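Local coordinates for protein citrate synthase (Pyrobaculum aerophilum, PDB 2IBP) that probably catalyses the condensation of oxaloacetate with acetyl-CoA and water to citrate and CoA, a step of the tricarboxylic acid cycle, at residues 260-273 with 317-330. Residues are numbered along the deposited sequence; the frame is centred on the assembly and turned at random.
Sequences YLEIGTPAKAKEIV and QNLFAIASAIEQEV
Gln317 lays its CB against CD2 of Leu261, the two side chains side by side and pointing the same way. Next to it Asn318, just ahead of helix 319-332, meets the other segment through a water within hydrogen-bonding distance of both its OD1 and Gly264 O, where helix 252-263 has ended. Leu319 wedges CD2 between Leu261 CD2 and Tyr260 CB, 3.7 Å from each.

Ile322 carries much of the contact. With CG1 anti to its carbonyl carbon (chi1 -64°), it sends CD1 under the end of helix 252-263, 3.2 Å from Tyr260 O, and its side chain crosses that of Pro266 at about a right angle, CG1 against the ring's CG and CD. CG2 meets Tyr260 CD1. The next residue, Ala323, sets CB over one face of the Tyr260 ring, 4.0 Å from the centroid, a CH-pi contact, while the hydroxyl is bonded to Phe347 O beyond the ring. With an alanine here instead of Tyr260, Ala323 and Ile326 would probably face a gap and Phe347 O would lose this partner. The tyrosine side chain lies about 8 Å from that of Asp346, a predicted active-site residue, within the largely helical citrate synthase fold.

Ala325 brings CB to 3.5 Å from Ala269 CB; such small side chains let the 269-273 and 319-330 segments approach to 8.6 Å, axis to axis, at a crossing angle of -54°. Ile326 is a knob among Tyr260, Ile263, Ala269 and Val273, its CD1 meeting Ile263 CD1 tip to tip and touching the edge of the Tyr260 ring. Glu329 packs CB against Val273 CG2 at 3.6 Å, whereas its OE1 stays 5.4 Å from Lys270 NZ, and Val330 closes the row against the same methyl. Direct hydrogen bonds between the segments are absent, so shape and apolar burial, with one bridging water, hold these helices together.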
loop_
_atom_site.group_PDB
_atom_site.type_symbol
_atom_site.label_atom_id
_atom_site.label_comp_id
_atom_site.label_asym_id
_atom_site.label_seq_id
_atom_site.Cartn_x
_atom_site.Cartn_y
_atom_site.Cartn_z
ATOM N N TYR A 260 19.727 15.497 -20.435
ATOM C CA TYR A 260 19.814 16.201 -21.709
ATOM C C TYR A 260 20.261 17.635 -21.452
ATOM O O TYR A 260 21.064 18.173 -22.208
ATOM C CB TYR A 260 18.492 16.194 -22.499
ATOM C CG TYR A 260 17.943 14.817 -22.808
ATOM C CD1 TYR A 260 18.777 13.788 -23.228
ATOM C CD2 TYR A 260 16.564 14.578 -22.800
ATOM C CE1 TYR A 260 18.265 12.527 -23.552
ATOM C CE2 TYR A 260 16.050 13.318 -23.100
ATOM C CZ TYR A 260 16.904 12.306 -23.471
ATOM O OH TYR A 260 16.415 11.049 -23.751
ATOM N N LEU A 261 19.746 18.250 -20.390
ATOM C CA LEU A 261 20.136 19.624 -20.067
ATOM C C LEU A 261 21.627 19.708 -19.765
ATOM O O LEU A 261 22.297 20.663 -20.170
ATOM C CB LEU A 261 19.327 20.164 -18.892
ATOM C CG LEU A 261 17.860 20.450 -19.212
ATOM C CD1 LEU A 261 17.081 20.696 -17.922
ATOM C CD2 LEU A 261 17.707 21.628 -20.196
ATOM N N GLU A 262 22.145 18.719 -19.051
ATOM C CA GLU A 262 23.569 18.698 -18.689
ATOM C C GLU A 262 24.438 18.461 -19.920
ATOM O O GLU A 262 25.453 19.133 -20.113
ATOM C CB GLU A 262 23.834 17.615 -17.649
ATOM C CG GLU A 262 25.268 17.592 -17.132
ATOM C CD GLU A 262 25.480 16.550 -16.044
ATOM O OE1 GLU A 262 24.562 15.729 -15.810
ATOM O OE2 GLU A 262 26.564 16.553 -15.420
ATOM N N ILE A 263 23.995 17.555 -20.786
ATOM C CA ILE A 263 24.712 17.232 -22.022
ATOM C C ILE A 263 24.852 18.503 -22.866
ATOM O O ILE A 263 25.947 18.838 -23.340
ATOM C CB ILE A 263 23.993 16.109 -22.785
ATOM C CG1 ILE A 263 24.149 14.802 -22.015
ATOM C CG2 ILE A 263 24.571 15.951 -24.213
ATOM C CD1 ILE A 263 23.255 13.679 -22.515
ATOM N N GLY A 264 23.744 19.214 -23.034
ATOM C CA GLY A 264 23.729 20.521 -23.684
ATOM C C GLY A 264 23.905 20.583 -25.183
ATOM O O GLY A 264 23.293 21.416 -25.847
ATOM N N THR A 265 24.726 19.695 -25.726
ATOM C CA THR A 265 25.016 19.704 -27.153
ATOM C C THR A 265 24.806 18.339 -27.793
ATOM O O THR A 265 25.355 17.346 -27.335
ATOM C CB THR A 265 26.455 20.182 -27.452
ATOM O OG1 THR A 265 26.761 19.948 -28.834
ATOM C CG2 THR A 265 27.454 19.451 -26.611
ATOM N N PRO A 266 23.975 18.280 -28.848
ATOM C CA PRO A 266 23.761 17.027 -29.576
ATOM C C PRO A 266 25.053 16.411 -30.132
ATOM O O PRO A 266 25.081 15.210 -30.419
ATOM C CB PRO A 266 22.822 17.427 -30.715
ATOM C CG PRO A 266 22.163 18.676 -30.249
ATOM C CD PRO A 266 23.138 19.379 -29.369
ATOM N N ALA A 267 26.079 17.244 -30.344
ATOM C CA ALA A 267 27.377 16.782 -30.853
ATOM C C ALA A 267 27.999 15.679 -29.977
ATOM O O ALA A 267 28.826 14.884 -30.453
ATOM C CB ALA A 267 28.338 17.959 -30.956
ATOM N N LYS A 268 27.611 15.640 -28.703
ATOM C CA LYS A 268 28.124 14.645 -27.778
ATOM C C LYS A 268 27.438 13.288 -27.874
ATOM O O LYS A 268 27.888 12.317 -27.265
ATOM C CB LYS A 268 27.999 15.132 -26.350
ATOM C CG LYS A 268 28.868 16.302 -25.966
ATOM C CD LYS A 268 28.491 16.683 -24.561
ATOM C CE LYS A 268 29.263 17.829 -23.998
ATOM N NZ LYS A 268 28.703 18.149 -22.642
ATOM N N ALA A 269 26.383 13.195 -28.675
ATOM C CA ALA A 269 25.627 11.947 -28.775
ATOM C C ALA A 269 26.498 10.717 -29.069
ATOM O O ALA A 269 26.401 9.685 -28.392
ATOM C CB ALA A 269 24.533 12.085 -29.808
ATOM N N LYS A 270 27.378 10.821 -30.057
ATOM C CA LYS A 270 28.190 9.678 -30.422
ATOM C C LYS A 270 29.098 9.219 -29.288
ATOM O O LYS A 270 29.163 8.028 -28.989
ATOM C CB LYS A 270 28.990 9.959 -31.694
ATOM C CG LYS A 270 29.578 8.704 -32.302
ATOM C CD LYS A 270 30.063 8.949 -33.732
ATOM C CE LYS A 270 30.603 7.671 -34.371
ATOM N NZ LYS A 270 30.989 7.888 -35.800
ATOM N N GLU A 271 29.769 10.152 -28.629
ATOM C CA GLU A 271 30.679 9.766 -27.555
ATOM C C GLU A 271 29.926 9.229 -26.343
ATOM O O GLU A 271 30.394 8.311 -25.672
ATOM C CB GLU A 271 31.618 10.917 -27.188
ATOM C CG GLU A 271 30.978 12.060 -26.447
ATOM C CD GLU A 271 31.737 13.365 -26.583
ATOM O OE1 GLU A 271 32.010 13.759 -27.746
ATOM O OE2 GLU A 271 31.907 14.065 -25.550
ATOM N N ILE A 272 28.753 9.789 -26.074
ATOM C CA ILE A 272 27.929 9.334 -24.949
ATOM C C ILE A 272 27.450 7.903 -25.173
ATOM O O ILE A 272 27.522 7.063 -24.272
ATOM C CB ILE A 272 26.701 10.256 -24.749
ATOM C CG1 ILE A 272 27.150 11.638 -24.286
ATOM C CG2 ILE A 272 25.758 9.684 -23.688
ATOM C CD1 ILE A 272 26.058 12.671 -24.390
ATOM N N VAL A 273 26.948 7.623 -26.366
ATOM C CA VAL A 273 26.460 6.288 -26.681
ATOM C C VAL A 273 27.601 5.267 -26.726
ATOM O O VAL A 273 27.446 4.133 -26.279
ATOM C CB VAL A 273 25.641 6.282 -27.973
ATOM C CG1 VAL A 273 25.342 4.844 -28.418
ATOM C CG2 VAL A 273 24.355 7.114 -27.780
ATOM N N GLN A 317 15.634 24.590 -25.063
ATOM C CA GLN A 317 16.685 23.947 -24.284
ATOM C C GLN A 317 17.330 22.784 -25.048
ATOM O O GLN A 317 18.129 22.038 -24.485
ATOM C CB GLN A 317 16.166 23.502 -22.914
ATOM C CG GLN A 317 16.066 24.615 -21.876
ATOM C CD GLN A 317 15.011 25.654 -22.189
ATOM O OE1 GLN A 317 13.839 25.333 -22.388
ATOM N NE2 GLN A 317 15.410 26.927 -22.157
ATOM N N ASN A 318 16.959 22.654 -26.327
ATOM C CA ASN A 318 17.526 21.657 -27.240
ATOM C C ASN A 318 17.307 20.219 -26.793
ATOM O O ASN A 318 18.005 19.302 -27.236
ATOM C CB ASN A 318 19.029 21.930 -27.448
ATOM C CG ASN A 318 19.307 23.388 -27.816
ATOM O OD1 ASN A 318 20.085 24.070 -27.148
ATOM N ND2 ASN A 318 18.586 23.888 -28.804
ATOM N N LEU A 319 16.274 20.012 -25.976
ATOM C CA LEU A 319 15.993 18.695 -25.437
ATOM C C LEU A 319 15.668 17.703 -26.542
ATOM O O LEU A 319 16.186 16.586 -26.572
ATOM C CB LEU A 319 14.809 18.782 -24.472
ATOM C CG LEU A 319 15.025 19.666 -23.251
ATOM C CD1 LEU A 319 13.755 19.662 -22.398
ATOM C CD2 LEU A 319 16.228 19.153 -22.449
ATOM N N PHE A 320 14.841 18.113 -27.492
ATOM C CA PHE A 320 14.459 17.196 -28.556
ATOM C C PHE A 320 15.654 16.893 -29.485
ATOM O O PHE A 320 15.886 15.755 -29.888
ATOM C CB PHE A 320 13.261 17.739 -29.331
ATOM C CG PHE A 320 12.701 16.767 -30.295
ATOM C CD1 PHE A 320 11.876 15.745 -29.849
ATOM C CD2 PHE A 320 13.029 16.825 -31.640
ATOM C CE1 PHE A 320 11.379 14.815 -30.729
ATOM C CE2 PHE A 320 12.544 15.887 -32.524
ATOM C CZ PHE A 320 11.705 14.885 -32.064
ATOM N N ALA A 321 16.442 17.925 -29.768
ATOM C CA ALA A 321 17.634 17.776 -30.607
ATOM C C ALA A 321 18.634 16.814 -29.968
ATOM O O ALA A 321 19.168 15.919 -30.635
ATOM C CB ALA A 321 18.292 19.135 -30.820
ATOM N N ILE A 322 18.857 16.986 -28.663
ATOM C CA ILE A 322 19.788 16.141 -27.925
ATOM C C ILE A 322 19.273 14.707 -27.855
ATOM O O ILE A 322 19.996 13.756 -28.182
ATOM C CB ILE A 322 20.049 16.708 -26.528
ATOM C CG1 ILE A 322 20.748 18.073 -26.627
ATOM C CG2 ILE A 322 20.880 15.735 -25.678
ATOM C CD1 ILE A 322 20.800 18.839 -25.317
ATOM N N ALA A 323 18.013 14.545 -27.436
ATOM C CA ALA A 323 17.414 13.224 -27.379
ATOM C C ALA A 323 17.423 12.535 -28.742
ATOM O O ALA A 323 17.760 11.356 -28.860
ATOM C CB ALA A 323 16.002 13.300 -26.833
ATOM N N SER A 324 17.085 13.269 -29.799
ATOM C CA SER A 324 17.093 12.708 -31.153
ATOM C C SER A 324 18.485 12.230 -31.600
ATOM O O SER A 324 18.629 11.157 -32.183
ATOM C CB SER A 324 16.570 13.732 -32.155
ATOM O OG SER A 324 15.190 13.958 -31.957
ATOM N N ALA A 325 19.501 13.022 -31.287
ATOM C CA ALA A 325 20.879 12.679 -31.637
ATOM C C ALA A 325 21.305 11.392 -30.944
ATOM O O ALA A 325 21.900 10.507 -31.552
ATOM C CB ALA A 325 21.805 13.824 -31.269
ATOM N N ILE A 326 20.976 11.298 -29.663
ATOM C CA ILE A 326 21.291 10.126 -28.884
ATOM C C ILE A 326 20.530 8.926 -29.414
ATOM O O ILE A 326 21.094 7.847 -29.596
ATOM C CB ILE A 326 20.970 10.366 -27.416
ATOM C CG1 ILE A 326 21.949 11.403 -26.845
ATOM C CG2 ILE A 326 21.035 9.052 -26.608
ATOM C CD1 ILE A 326 21.631 11.843 -25.450
ATOM N N GLU A 327 19.243 9.117 -29.681
ATOM C CA GLU A 327 18.432 8.035 -30.212
ATOM C C GLU A 327 19.022 7.466 -31.501
ATOM O O GLU A 327 19.141 6.256 -31.650
ATOM C CB GLU A 327 17.000 8.510 -30.487
ATOM C CG GLU A 327 16.092 7.376 -30.892
ATOM C CD GLU A 327 15.135 7.750 -31.994
ATOM O OE1 GLU A 327 15.526 8.526 -32.891
ATOM O OE2 GLU A 327 14.034 7.172 -32.034
ATOM N N GLN A 328 19.393 8.343 -32.432
ATOM C CA GLN A 328 19.960 7.908 -33.705
ATOM C C GLN A 328 21.223 7.069 -33.516
ATOM O O GLN A 328 21.372 6.004 -34.129
ATOM C CB GLN A 328 20.220 9.118 -34.589
ATOM C CG GLN A 328 18.920 9.794 -35.025
ATOM C CD GLN A 328 19.120 11.184 -35.605
ATOM O OE1 GLN A 328 18.157 11.931 -35.787
ATOM N NE2 GLN A 328 20.372 11.552 -35.861
ATOM N N GLU A 329 22.059 7.477 -32.570
ATOM C CA GLU A 329 23.285 6.747 -32.285
ATOM C C GLU A 329 22.979 5.388 -31.678
ATOM O O GLU A 329 23.553 4.370 -32.085
ATOM C CB GLU A 329 24.210 7.568 -31.387
ATOM C CG GLU A 329 24.738 8.824 -32.073
ATOM C CD GLU A 329 25.564 8.521 -33.328
ATOM O OE1 GLU A 329 26.189 7.439 -33.401
ATOM O OE2 GLU A 329 25.624 9.391 -34.223
ATOM N N VAL A 330 22.024 5.357 -30.753
ATOM C CA VAL A 330 21.619 4.100 -30.130
ATOM C C VAL A 330 21.095 3.109 -31.180
ATOM O O VAL A 330 21.451 1.927 -31.163
ATOM C CB VAL A 330 20.538 4.317 -29.052
ATOM C CG1 VAL A 330 19.812 2.997 -28.743
ATOM C CG2 VAL A 330 21.135 4.952 -27.815
HETATM O O HOH W 1 21.384 23.128 -24.674
#